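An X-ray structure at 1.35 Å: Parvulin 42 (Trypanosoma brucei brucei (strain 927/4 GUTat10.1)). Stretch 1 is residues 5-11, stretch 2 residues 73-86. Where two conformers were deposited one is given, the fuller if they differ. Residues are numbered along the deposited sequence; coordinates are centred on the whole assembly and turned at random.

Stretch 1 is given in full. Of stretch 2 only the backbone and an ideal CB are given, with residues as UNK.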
# COMPACT_ATOMS: atom_id res chain seq x y z
N GLU A 5 -17.87 -6.30 -4.27
CA GLU A 5 -17.18 -5.01 -4.29
C GLU A 5 -16.82 -4.54 -2.89
O GLU A 5 -17.71 -4.38 -2.04
CB GLU A 5 -18.07 -3.94 -4.95
CG GLU A 5 -17.61 -3.51 -6.32
CD GLU A 5 -18.40 -2.33 -6.86
OE1 GLU A 5 -19.06 -1.63 -6.07
OE2 GLU A 5 -18.37 -2.11 -8.09
N ARG A 6 -15.53 -4.32 -2.65
CA ARG A 6 -15.08 -3.72 -1.39
C ARG A 6 -14.16 -2.55 -1.69
O ARG A 6 -13.48 -2.51 -2.71
CB ARG A 6 -14.37 -4.75 -0.51
CG ARG A 6 -15.32 -5.74 0.12
CD ARG A 6 -14.60 -6.83 0.90
NE ARG A 6 -15.53 -7.89 1.27
CZ ARG A 6 -15.18 -9.07 1.76
NH1 ARG A 6 -13.90 -9.36 1.96
NH2 ARG A 6 -16.10 -9.97 2.05
N HIS A 7 -14.17 -1.58 -0.78
CA HIS A 7 -13.44 -0.34 -0.94
C HIS A 7 -12.10 -0.43 -0.23
O HIS A 7 -12.05 -0.63 0.99
CB HIS A 7 -14.28 0.79 -0.34
CG HIS A 7 -13.73 2.16 -0.61
ND1 HIS A 7 -14.31 3.30 -0.11
CD2 HIS A 7 -12.67 2.57 -1.34
CE1 HIS A 7 -13.62 4.36 -0.50
NE2 HIS A 7 -12.62 3.94 -1.26
N PHE A 8 -11.02 -0.28 -1.00
CA PHE A 8 -9.67 -0.34 -0.46
C PHE A 8 -8.89 0.94 -0.69
O PHE A 8 -9.15 1.68 -1.64
CB PHE A 8 -8.89 -1.50 -1.08
CG PHE A 8 -9.52 -2.84 -0.83
CD1 PHE A 8 -9.38 -3.49 0.38
CD2 PHE A 8 -10.23 -3.46 -1.85
CE1 PHE A 8 -9.94 -4.74 0.58
CE2 PHE A 8 -10.80 -4.71 -1.65
CZ PHE A 8 -10.66 -5.35 -0.43
N TYR A 9 -7.93 1.17 0.21
CA TYR A 9 -6.83 2.10 -0.02
C TYR A 9 -5.54 1.29 0.07
O TYR A 9 -5.54 0.19 0.62
CB TYR A 9 -6.76 3.17 1.08
CG TYR A 9 -7.71 4.33 0.95
CD1 TYR A 9 -9.09 4.13 0.90
CD2 TYR A 9 -7.23 5.63 0.90
CE1 TYR A 9 -9.95 5.20 0.80
CE2 TYR A 9 -8.09 6.71 0.80
CZ TYR A 9 -9.45 6.49 0.74
OH TYR A 9 -10.30 7.56 0.64
N HIS A 10 -4.44 1.82 -0.45
CA HIS A 10 -3.16 1.17 -0.20
C HIS A 10 -2.00 2.15 -0.08
O HIS A 10 -2.10 3.31 -0.50
CB HIS A 10 -2.85 0.03 -1.20
CG HIS A 10 -2.32 0.48 -2.53
ND1 HIS A 10 -1.60 -0.36 -3.35
CD2 HIS A 10 -2.40 1.66 -3.19
CE1 HIS A 10 -1.26 0.28 -4.45
NE2 HIS A 10 -1.73 1.51 -4.38
N VAL A 11 -0.95 1.67 0.57
CA VAL A 11 0.37 2.28 0.52
C VAL A 11 1.23 1.36 -0.34
O VAL A 11 1.20 0.13 -0.15
CB VAL A 11 1.03 2.31 1.92
CG1 VAL A 11 2.49 2.76 1.84
CG2 VAL A 11 0.27 3.21 2.85
N UNK A 73 0.80 6.33 -7.66
CA UNK A 73 0.06 7.47 -8.15
C UNK A 73 -1.24 7.68 -7.40
O UNK A 73 -1.74 8.81 -7.34
CB UNK A 73 -0.22 7.31 -9.64
N UNK A 74 -1.78 6.62 -6.81
CA UNK A 74 -3.01 6.73 -6.02
C UNK A 74 -2.83 7.67 -4.83
O UNK A 74 -3.82 8.11 -4.24
CB UNK A 74 -3.45 5.35 -5.53
N UNK A 75 -1.59 7.99 -4.48
CA UNK A 75 -1.35 8.92 -3.39
C UNK A 75 -1.92 10.31 -3.71
O UNK A 75 -2.13 11.11 -2.79
CB UNK A 75 0.15 9.01 -3.10
N UNK A 76 -2.21 10.60 -4.97
CA UNK A 76 -2.79 11.89 -5.33
C UNK A 76 -4.23 12.00 -4.83
O UNK A 76 -4.80 13.08 -4.81
CB UNK A 76 -2.74 12.09 -6.85
N UNK A 77 -4.80 10.86 -4.44
CA UNK A 77 -6.11 10.84 -3.79
C UNK A 77 -6.00 10.07 -2.47
O UNK A 77 -6.89 9.31 -2.08
CB UNK A 77 -7.16 10.21 -4.70
N UNK A 78 -4.88 10.28 -1.80
CA UNK A 78 -4.63 9.73 -0.46
C UNK A 78 -4.68 8.21 -0.42
O UNK A 78 -4.90 7.62 0.64
CB UNK A 78 -5.65 10.29 0.53
N UNK A 79 -4.41 7.58 -1.56
CA UNK A 79 -4.26 6.14 -1.64
C UNK A 79 -5.53 5.38 -1.96
O UNK A 79 -5.53 4.15 -1.92
CB UNK A 79 -3.69 5.62 -0.32
N UNK A 80 -6.59 6.10 -2.29
CA UNK A 80 -7.87 5.50 -2.61
C UNK A 80 -7.79 4.67 -3.89
O UNK A 80 -7.41 5.17 -4.95
CB UNK A 80 -8.94 6.58 -2.75
N UNK A 81 -8.17 3.39 -3.78
CA UNK A 81 -8.31 2.52 -4.95
C UNK A 81 -9.76 2.35 -5.39
O UNK A 81 -10.02 1.66 -6.38
CB UNK A 81 -7.70 1.15 -4.65
N UNK A 82 -10.69 2.95 -4.67
CA UNK A 82 -12.11 2.83 -4.98
C UNK A 82 -12.61 1.42 -4.73
O UNK A 82 -12.00 0.64 -3.99
CB UNK A 82 -12.38 3.23 -6.43
N UNK A 83 -13.72 1.09 -5.38
CA UNK A 83 -14.33 -0.23 -5.24
C UNK A 83 -13.62 -1.24 -6.13
O UNK A 83 -13.40 -0.99 -7.31
CB UNK A 83 -15.82 -0.18 -5.58
N UNK A 84 -13.30 -2.40 -5.56
CA UNK A 84 -12.59 -3.45 -6.28
C UNK A 84 -13.33 -4.78 -6.16
O UNK A 84 -13.64 -5.21 -5.05
CB UNK A 84 -11.16 -3.59 -5.75
N UNK A 85 -13.62 -5.41 -7.29
CA UNK A 85 -14.18 -6.76 -7.28
C UNK A 85 -13.06 -7.79 -7.15
O UNK A 85 -11.98 -7.60 -7.70
CB UNK A 85 -15.00 -7.02 -8.55
N UNK A 86 -13.31 -8.89 -6.43
CA UNK A 86 -12.30 -9.93 -6.32
C UNK A 86 -12.07 -10.57 -7.69
O UNK A 86 -13.00 -10.73 -8.47
CB UNK A 86 -12.72 -10.98 -5.29

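Position 73 opens a 3-10 segment and points away from stretch 1, which sets no limit on the side chain here; it is G73. Position 74 points toward stretch 1, its ideal CB 4.4 Å from H10 NE2, so a small or polar side chain would suit. It is S74, in the p rotamer, with OG 3.4 Å from H10 NE2. A water also bridges the two residues, its O donating to H10 O at 2.8 Å and lying 2.9 Å from S74 OG. Positions 75, 76 and 77 have nothing of stretch 1 within 5.5 Å of their ideal CB atoms and set little restriction. They are A75, K76, whose NZ bonds to G73 O at 2.8 Å, and R77, whose side chain leads away.

Position 78 has phi/psi of 59/26, the left-handed region of a type I' turn, where Asn, Asp and Gly are most at ease. The ideal CB lies 4.3 Å from Y9 CE2, which leaves space for a short polar group. The residue is D78; its carboxylate leads away to partners elsewhere in the structure.

Position 79 is the most restrictive. At phi 91° a CB would jam against the preceding carbonyl, and it would also stand 2.8 Å from H10 O, a clash. Glycine is called for, and G79 is found. Its O accepts H10 N at 3.0 Å.

At 80 the CB shares a sheet face with H7 and Y9, 3.5 Å from Y9 CZ and 4.8 Å from H7 NE2. A short acceptor, Asp or Asn, could reach the imidazole. D80 does so: H7 NE2 donates to its OD1 at 2.6 Å, at the edge of the ring. The same OD1 accepts the backbone N of position 82 at 2.8 Å, tying the side chain to its own strand, and D80 CA packs over the Y9 ring face, 3.5 Å from the centroid.

Position 81 points sideways, and its amide donates to F8 O (N to O 2.9 Å). With F8 and H10 nearby, an aliphatic side chain would suit. L81 lays CD1 over the face of the H10 ring, 4.0 Å from its centroid.

Position 82 combines phi 68° with psi -159°, which favours glycine although stretch 1 leaves room for a CB. It is G82, whose O receives F8 N at 3.3 Å.

Position 83, paired with H7, has its CB 3.6 Å from E5 OE1; a long flexible chain, polar or apolar, could cover E5 and H7. M83, m at all three chi angles, curls back so that CE lies 3.4 Å from R6 C and SD 3.6 Å from H7 CB.

At 84 the backbone bonds R6 both ways, N to R6 O at 2.9 Å and O from R6 N at 3.2 Å. The CB lies 4.0 Å from F8 CD2, so an apolar, perhaps branched, residue fits; V84 packs against the F8 ring edge.

At 85, beside E5, a long chain could lie along its side chain and a basic one would also meet its charge; E85 instead sets its CG 3.9 Å from E5 CG. Position 86 is free of stretch 1, and holds S86.

Stretch 2 73-86: GSAKRDGDLGMVES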
# COMPACT_ATOMS: atom_id res chain seq x y z
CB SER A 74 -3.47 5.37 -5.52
OG SER A 74 -2.52 4.78 -4.68
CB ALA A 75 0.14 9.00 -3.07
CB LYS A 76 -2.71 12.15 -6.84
CG LYS A 76 -3.75 11.41 -7.67
CD LYS A 76 -3.63 11.76 -9.15
CE LYS A 76 -2.99 10.64 -9.96
NZ LYS A 76 -1.54 10.45 -9.65
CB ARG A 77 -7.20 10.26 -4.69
CG ARG A 77 -7.73 11.23 -5.76
CD ARG A 77 -8.18 12.58 -5.18
NE ARG A 77 -7.33 13.67 -5.65
CZ ARG A 77 -7.60 14.46 -6.69
NH1 ARG A 77 -8.74 14.32 -7.37
NH2 ARG A 77 -6.75 15.41 -7.04
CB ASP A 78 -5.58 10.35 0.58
CG ASP A 78 -5.09 11.69 1.11
OD1 ASP A 78 -3.86 11.95 1.07
OD2 ASP A 78 -5.92 12.48 1.61
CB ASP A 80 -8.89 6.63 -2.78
CG ASP A 80 -10.33 6.14 -2.83
OD1 ASP A 80 -10.60 4.93 -2.66
OD2 ASP A 80 -11.21 7.01 -3.02
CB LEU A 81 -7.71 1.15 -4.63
CG LEU A 81 -6.22 1.15 -4.29
CD1 LEU A 81 -5.74 -0.27 -3.94
CD2 LEU A 81 -5.40 1.73 -5.42
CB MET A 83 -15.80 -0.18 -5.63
CG MET A 83 -16.64 0.86 -4.90
SD MET A 83 -16.66 0.71 -3.10
CE MET A 83 -16.93 -1.03 -2.86
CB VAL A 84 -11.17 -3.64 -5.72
CG1 VAL A 84 -10.44 -4.76 -6.45
CG2 VAL A 84 -10.39 -2.33 -5.80
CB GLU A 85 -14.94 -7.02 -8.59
CG GLU A 85 -16.29 -6.34 -8.68
CD GLU A 85 -17.43 -7.34 -8.77
OE1 GLU A 85 -17.45 -8.14 -9.73
OE2 GLU A 85 -18.31 -7.32 -7.88
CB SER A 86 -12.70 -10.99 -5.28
OG SER A 86 -13.97 -11.54 -5.55
O HOH W 1 -1.03 5.16 -2.27
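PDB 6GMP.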